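Local coordinates for protein lysyl oxidase (Pichia pastoris, PDB 1W7C) that probably oxidises primary amines, including peptidyl lysine side chains, to aldehydes, using copper and a topaquinone cofactor made from its own tyrosine, at residues 28-31 against 32-36; 591-594 against 595-598; 628-631 against 632-635. All coordinates share one frame; numbering follows the deposited sequence.

Interaction 1 of 3, residues 28-31 against 32-36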
# COMPACT_ATOMS: atom_id res chain seq x y z
N GLU A 28 -7.03 -23.67 -34.95
CA GLU A 28 -6.33 -24.70 -34.22
C GLU A 28 -7.30 -25.46 -33.32
O GLU A 28 -7.29 -26.69 -33.28
CB GLU A 28 -5.21 -24.12 -33.34
CG GLU A 28 -4.05 -23.56 -34.11
CD GLU A 28 -2.98 -22.90 -33.25
OE1 GLU A 28 -3.29 -21.94 -32.53
OE2 GLU A 28 -1.82 -23.36 -33.32
N VAL A 29 -8.17 -24.74 -32.63
CA VAL A 29 -9.20 -25.37 -31.82
C VAL A 29 -10.06 -26.28 -32.71
O VAL A 29 -10.38 -27.41 -32.34
CB VAL A 29 -10.07 -24.32 -31.10
CG1 VAL A 29 -11.22 -25.00 -30.37
CG2 VAL A 29 -9.21 -23.54 -30.12
N GLN A 30 -10.45 -25.79 -33.88
CA GLN A 30 -11.31 -26.56 -34.77
C GLN A 30 -10.65 -27.85 -35.23
O GLN A 30 -11.28 -28.91 -35.21
CB GLN A 30 -11.68 -25.74 -36.00
CG GLN A 30 -12.74 -26.39 -36.87
CD GLN A 30 -14.08 -26.49 -36.20
OE1 GLN A 30 -14.73 -25.49 -35.97
NE2 GLN A 30 -14.53 -27.73 -35.91
N GLU A 31 -9.38 -27.78 -35.59
CA GLU A 31 -8.61 -28.96 -36.00
C GLU A 31 -8.56 -30.00 -34.88
O GLU A 31 -8.71 -31.22 -35.12
CB GLU A 31 -7.18 -28.57 -36.39
CG GLU A 31 -7.06 -27.97 -37.77
CD GLU A 31 -5.66 -28.11 -38.34
OE1 GLU A 31 -4.68 -27.92 -37.59
OE2 GLU A 31 -5.54 -28.43 -39.53
N VAL A 32 -8.35 -29.54 -33.65
CA VAL A 32 -8.26 -30.46 -32.53
C VAL A 32 -9.63 -31.09 -32.25
O VAL A 32 -9.74 -32.30 -32.04
CB VAL A 32 -7.71 -29.75 -31.27
CG1 VAL A 32 -7.79 -30.64 -30.05
CG2 VAL A 32 -6.28 -29.31 -31.49
N LEU A 33 -10.68 -30.28 -32.26
CA LEU A 33 -12.02 -30.80 -31.97
C LEU A 33 -12.41 -31.83 -33.04
O LEU A 33 -12.98 -32.87 -32.74
CB LEU A 33 -13.02 -29.64 -31.91
CG LEU A 33 -14.45 -29.92 -31.45
CD1 LEU A 33 -14.51 -30.46 -30.07
CD2 LEU A 33 -15.25 -28.65 -31.53
N ASP A 34 -12.06 -31.53 -34.28
CA ASP A 34 -12.36 -32.42 -35.41
C ASP A 34 -11.64 -33.76 -35.21
O ASP A 34 -12.22 -34.83 -35.45
CB ASP A 34 -11.93 -31.80 -36.75
CG ASP A 34 -12.85 -30.67 -37.22
OD1 ASP A 34 -13.96 -30.43 -36.67
OD2 ASP A 34 -12.52 -29.95 -38.18
N LEU A 35 -10.39 -33.71 -34.76
CA LEU A 35 -9.60 -34.94 -34.57
C LEU A 35 -10.14 -35.75 -33.41
O LEU A 35 -10.19 -36.98 -33.48
CB LEU A 35 -8.13 -34.62 -34.37
CG LEU A 35 -7.17 -35.81 -34.29
CD1 LEU A 35 -7.27 -36.69 -35.52
CD2 LEU A 35 -5.74 -35.33 -34.07
N LEU A 36 -10.58 -35.08 -32.35
CA LEU A 36 -11.20 -35.76 -31.23
C LEU A 36 -12.47 -36.46 -31.71
O LEU A 36 -12.71 -37.62 -31.34
CB LEU A 36 -11.48 -34.79 -30.07
CG LEU A 36 -10.25 -34.28 -29.34
CD1 LEU A 36 -10.66 -33.21 -28.39
CD2 LEU A 36 -9.54 -35.39 -28.57
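Gln30 and Asp34, one helical turn apart, are joined side chain to side chain: NE2 of Gln30 donates to OD1 of Asp34 over 2.9 Å in a somewhat bent bond (145° at the hydrogen). The carboxylate is met from above its plane, whereas the oxygen lies close to the plane of the amide, and the two flat groups are turned 37° against each other. Gln30 can reach its partner because its CG stands anti to the backbone N (chi1 -171°) and the bend at chi2 turns the amide along the helix toward Asp34. Beneath this link runs the usual i to i+4 ladder of an alpha-helix: Val32 N donates to Glu28 O, Leu33 N to Val29 O at 2.9 Å, Asp34 N to Gln30 O and Leu35 N to Glu31 O.

Farther round the helix, aliphatic side chains lie over the carbonyls of the preceding turn, CG2 of Val32 3.3 Å from Glu28 O and CB of Leu33 against Val29 O. The apolar packing is with other parts of the fold: Val32, Leu33 and Leu36 face Ile58 and Val55 of strand 53-61, and Val29 and Leu33 meet Phe387 of strand 380-388. Glu28 is tied by a salt bridge to Arg81 and by a hydrogen bond to Ala25 N, and Glu31 to Val107 N. Helix 26-39 is therefore amphipathic, with the polar pair on its outer side, where the glutamine amide offers the aspartate a neutral donor that would partly offset its charge.

Interaction 2 of 3, residues 591-594 against 595-598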
# COMPACT_ATOMS: atom_id res chain seq x y z
N GLY A 591 -10.74 -28.73 2.13
CA GLY A 591 -9.55 -28.59 1.31
C GLY A 591 -8.31 -29.19 1.94
O GLY A 591 -7.38 -28.48 2.31
N PRO A 592 -8.34 -30.51 2.18
CA PRO A 592 -7.24 -31.16 2.91
C PRO A 592 -5.90 -31.04 2.19
O PRO A 592 -4.89 -30.71 2.81
CB PRO A 592 -7.71 -32.62 3.01
CG PRO A 592 -9.20 -32.55 2.84
CD PRO A 592 -9.39 -31.48 1.82
N GLU A 593 -5.89 -31.32 0.89
CA GLU A 593 -4.66 -31.34 0.12
C GLU A 593 -4.72 -30.51 -1.15
O GLU A 593 -3.77 -30.50 -1.92
CB GLU A 593 -4.28 -32.78 -0.26
CG GLU A 593 -4.12 -33.73 0.90
CD GLU A 593 -2.94 -33.45 1.84
OE1 GLU A 593 -2.95 -34.02 2.96
OE2 GLU A 593 -2.05 -32.66 1.48
N THR A 594 -5.84 -29.80 -1.38
CA THR A 594 -6.10 -29.18 -2.65
C THR A 594 -5.50 -27.80 -2.85
O THR A 594 -5.49 -27.31 -3.98
CB THR A 594 -7.59 -29.05 -2.86
OG1 THR A 594 -8.16 -28.38 -1.73
CG2 THR A 594 -8.29 -30.42 -2.97
N GLN A 595 -5.05 -27.15 -1.79
CA GLN A 595 -4.63 -25.74 -1.80
C GLN A 595 -3.47 -25.53 -0.83
O GLN A 595 -3.44 -24.54 -0.08
CB GLN A 595 -5.80 -24.83 -1.44
CG GLN A 595 -7.03 -25.01 -2.29
CD GLN A 595 -6.86 -24.61 -3.72
OE1 GLN A 595 -5.80 -24.12 -4.13
NE2 GLN A 595 -7.96 -24.72 -4.50
N ASN A 596 -2.48 -26.42 -0.86
CA ASN A 596 -1.43 -26.44 0.15
C ASN A 596 -0.39 -25.31 0.07
O ASN A 596 0.42 -25.16 0.94
CB ASN A 596 -0.74 -27.79 0.16
CG ASN A 596 -1.59 -28.90 0.74
OD1 ASN A 596 -2.44 -28.65 1.61
ND2 ASN A 596 -1.29 -30.14 0.34
N TRP A 597 -0.44 -24.52 -0.99
CA TRP A 597 0.36 -23.32 -1.17
C TRP A 597 -0.10 -22.15 -0.30
O TRP A 597 0.65 -21.19 -0.16
CB TRP A 597 0.29 -22.86 -2.65
CG TRP A 597 -1.11 -22.66 -3.14
CD1 TRP A 597 -1.89 -23.62 -3.71
CD2 TRP A 597 -1.94 -21.55 -2.91
NE1 TRP A 597 -3.15 -23.14 -3.89
CE2 TRP A 597 -3.20 -21.86 -3.41
CE3 TRP A 597 -1.72 -20.26 -2.39
CZ2 TRP A 597 -4.26 -20.95 -3.39
CZ3 TRP A 597 -2.78 -19.35 -2.41
CH2 TRP A 597 -4.02 -19.71 -2.90
N ALA A 598 -1.31 -22.22 0.27
CA ALA A 598 -1.96 -21.04 0.85
C ALA A 598 -1.68 -20.82 2.35
O ALA A 598 -2.25 -19.96 2.96
CB ALA A 598 -3.44 -21.07 0.58
O HOH W 1 -5.01 -27.59 1.04
O HOH W 2 -2.13 -28.45 -2.95
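Asn596 sets the ND2 end of its amide against OE2 of Glu593, the two planes nearly perpendicular (83°), in a polar turn of the loop between strands 569-576 and 602-606 of the copper amine oxidase catalytic domain. ND2 of Asn596 donates to OE2 of Glu593 over 2.9 Å at an N-H...O angle of 160°. It comes in on the anti side, tilted somewhat out of the carboxylate plane, while OE2 lies close to the plane of the Asn596 amide. Glu593 is folded for this: with CG anti to its carbonyl carbon and a bend at chi2 (-67°), OE2 curls back toward the turn. Both groups have a second partner in Asn629, ND2 of Asn596 giving to its OD1 and OE2 of Glu593 accepting from its ND2.

The other end of the Asn596 amide is held through water. One water donates to OD1 of Asn596, at 2.8 Å, and to Gly591 O, and accepts from Gln595 N; a second accepts from Asn596 N at 2.9 Å and donates to Glu593 O. These bridges tie the backbone together where the turn has no direct backbone bond between its halves.

Gln595 is buried and bent at chi2, its CG packed 3.2 Å from Thr594 O. Its amide works at both ends, NE2 donating to Glu339 OE2 while OE1 takes the indole N-H of Trp597. Replacing Gln595 with a leucine would probably leave that indole without its acceptor and Glu339 without this donor, in a buried setting about 8 Å, side chain to side chain, from Asp358, the predicted proton acceptor. From NE1 of Trp597 to OE1 of Gln595 is 2.8 Å, with NE1 in the plane of the glutamine carbonyl and OE1 tilted slightly from that of the indole.

Interaction 3 of 3, residues 628-631 against 632-635. With CA (calcium ion), chain E.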
# COMPACT_ATOMS: atom_id res chain seq x y z
N VAL A 628 -2.72 -31.72 -8.67
CA VAL A 628 -1.54 -31.07 -8.12
C VAL A 628 -1.70 -30.93 -6.61
O VAL A 628 -2.64 -30.26 -6.12
CB VAL A 628 -1.30 -29.70 -8.76
CG1 VAL A 628 -0.21 -28.94 -7.99
CG2 VAL A 628 -0.88 -29.86 -10.22
N ASN A 629 -0.77 -31.55 -5.89
CA ASN A 629 -0.56 -31.29 -4.49
C ASN A 629 0.70 -30.45 -4.41
O ASN A 629 1.78 -30.94 -4.68
CB ASN A 629 -0.43 -32.58 -3.71
CG ASN A 629 -0.29 -32.33 -2.21
OD1 ASN A 629 0.24 -31.29 -1.80
ND2 ASN A 629 -0.75 -33.28 -1.39
N PHE A 630 0.54 -29.17 -4.08
CA PHE A 630 1.65 -28.23 -4.09
C PHE A 630 2.81 -28.71 -3.21
O PHE A 630 3.95 -28.41 -3.49
CB PHE A 630 1.17 -26.86 -3.65
CG PHE A 630 2.25 -25.81 -3.55
CD1 PHE A 630 2.71 -25.17 -4.68
CD2 PHE A 630 2.84 -25.52 -2.33
CE1 PHE A 630 3.69 -24.19 -4.61
CE2 PHE A 630 3.83 -24.53 -2.25
CZ PHE A 630 4.27 -23.91 -3.40
N ASN A 631 2.51 -29.40 -2.11
CA ASN A 631 3.55 -29.82 -1.21
C ASN A 631 4.53 -30.79 -1.87
O ASN A 631 5.64 -30.93 -1.39
CB ASN A 631 2.94 -30.46 0.04
CG ASN A 631 2.37 -29.44 1.00
OD1 ASN A 631 2.61 -28.22 0.85
ND2 ASN A 631 1.58 -29.91 1.97
N ALA A 632 4.14 -31.43 -2.98
CA ALA A 632 5.05 -32.31 -3.70
C ALA A 632 6.26 -31.54 -4.25
O ALA A 632 7.31 -32.12 -4.53
CB ALA A 632 4.32 -33.03 -4.82
N PHE A 633 6.11 -30.22 -4.47
CA PHE A 633 7.21 -29.42 -4.99
C PHE A 633 8.34 -29.24 -3.96
O PHE A 633 9.46 -28.91 -4.31
CB PHE A 633 6.77 -27.99 -5.33
CG PHE A 633 5.71 -27.85 -6.40
CD1 PHE A 633 5.11 -28.95 -7.01
CD2 PHE A 633 5.31 -26.57 -6.79
CE1 PHE A 633 4.09 -28.72 -7.99
CE2 PHE A 633 4.31 -26.37 -7.74
CZ PHE A 633 3.74 -27.46 -8.37
N LEU A 634 8.01 -29.43 -2.68
CA LEU A 634 8.87 -29.10 -1.56
C LEU A 634 9.55 -30.35 -1.06
O LEU A 634 9.04 -31.06 -0.20
CB LEU A 634 8.02 -28.46 -0.44
CG LEU A 634 7.28 -27.20 -0.85
CD1 LEU A 634 6.26 -26.79 0.21
CD2 LEU A 634 8.27 -26.06 -1.14
N ASP A 635 10.71 -30.60 -1.62
CA ASP A 635 11.45 -31.85 -1.38
C ASP A 635 12.93 -31.57 -1.13
O ASP A 635 13.80 -32.37 -1.44
CB ASP A 635 11.18 -32.89 -2.47
CG ASP A 635 11.28 -32.34 -3.87
OD1 ASP A 635 10.78 -33.03 -4.80
OD2 ASP A 635 11.83 -31.27 -4.11
CA CA E . 11.52 -29.31 -5.38
O HOH W 3 6.86 -32.90 0.01
O HOH W 4 10.34 -31.01 -6.63
O HOH W 5 10.94 -28.15 -7.40
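A short 3-10 turn leading into a calcium site carries this contact, in the loop between strands 602-606 and 642-654 of the catalytic domain. Its i to i+3 bonds run from Ala632 N to Asn629 O at 2.9 Å, from Phe633 N to Phe630 O and from Leu634 N to Asn631 O at 3.1 Å. The start is an Asx turn: OD1 of Asn629 accepts from Asn631 N at 3.0 Å, while also serving Asn596 in the neighbouring loop.

Along one side of the turn the aromatic rings of Phe630 and Phe633 meet obliquely, their planes 54° apart and centroids 5.0 Å apart, with CE1 of Phe630 3.6 Å from CD2 of Phe633. Phe630 swings its CG anti to the backbone N (chi1 177°), which also carries CE2 toward CD1 of Leu634. Beyond the segments, Phe630 makes edge-to-face pairs with Phe603 and Trp647. CG1 of Val628 touches the far end of the Phe633 ring at CZ.

The turn delivers the Phe633 carbonyl to the metal, and its i to i+3 bonds probably help to hold it there. Glu540 and Glu637 complete the protein ligands, and two waters bind as well; one of them also donates to OD1 of Asp635. The calcium ion itself lies 2.4 Å from both Phe633 O and Asp635 OD2.

Along the chain the three contacts come in series. Interaction 1 lies on helix 26-39 in the N2 domain, whereas interactions 2 and 3 occupy successive loops of the enzyme domain, before and after strand 602-606. The helix stands well apart, its centre about 34 Å from that of interaction 2 and about 33 Å from that of interaction 3. Interactions 2 and 3 have centres about 10 Å apart and touch: besides the polar links through Asn629, Trp597 CA packs on the Phe630 ring. A calcium-bearing turn is thus joined to a loop near the predicted catalytic base, while the helix, far from both, rests partly on strand 380-388 of the enzyme domain.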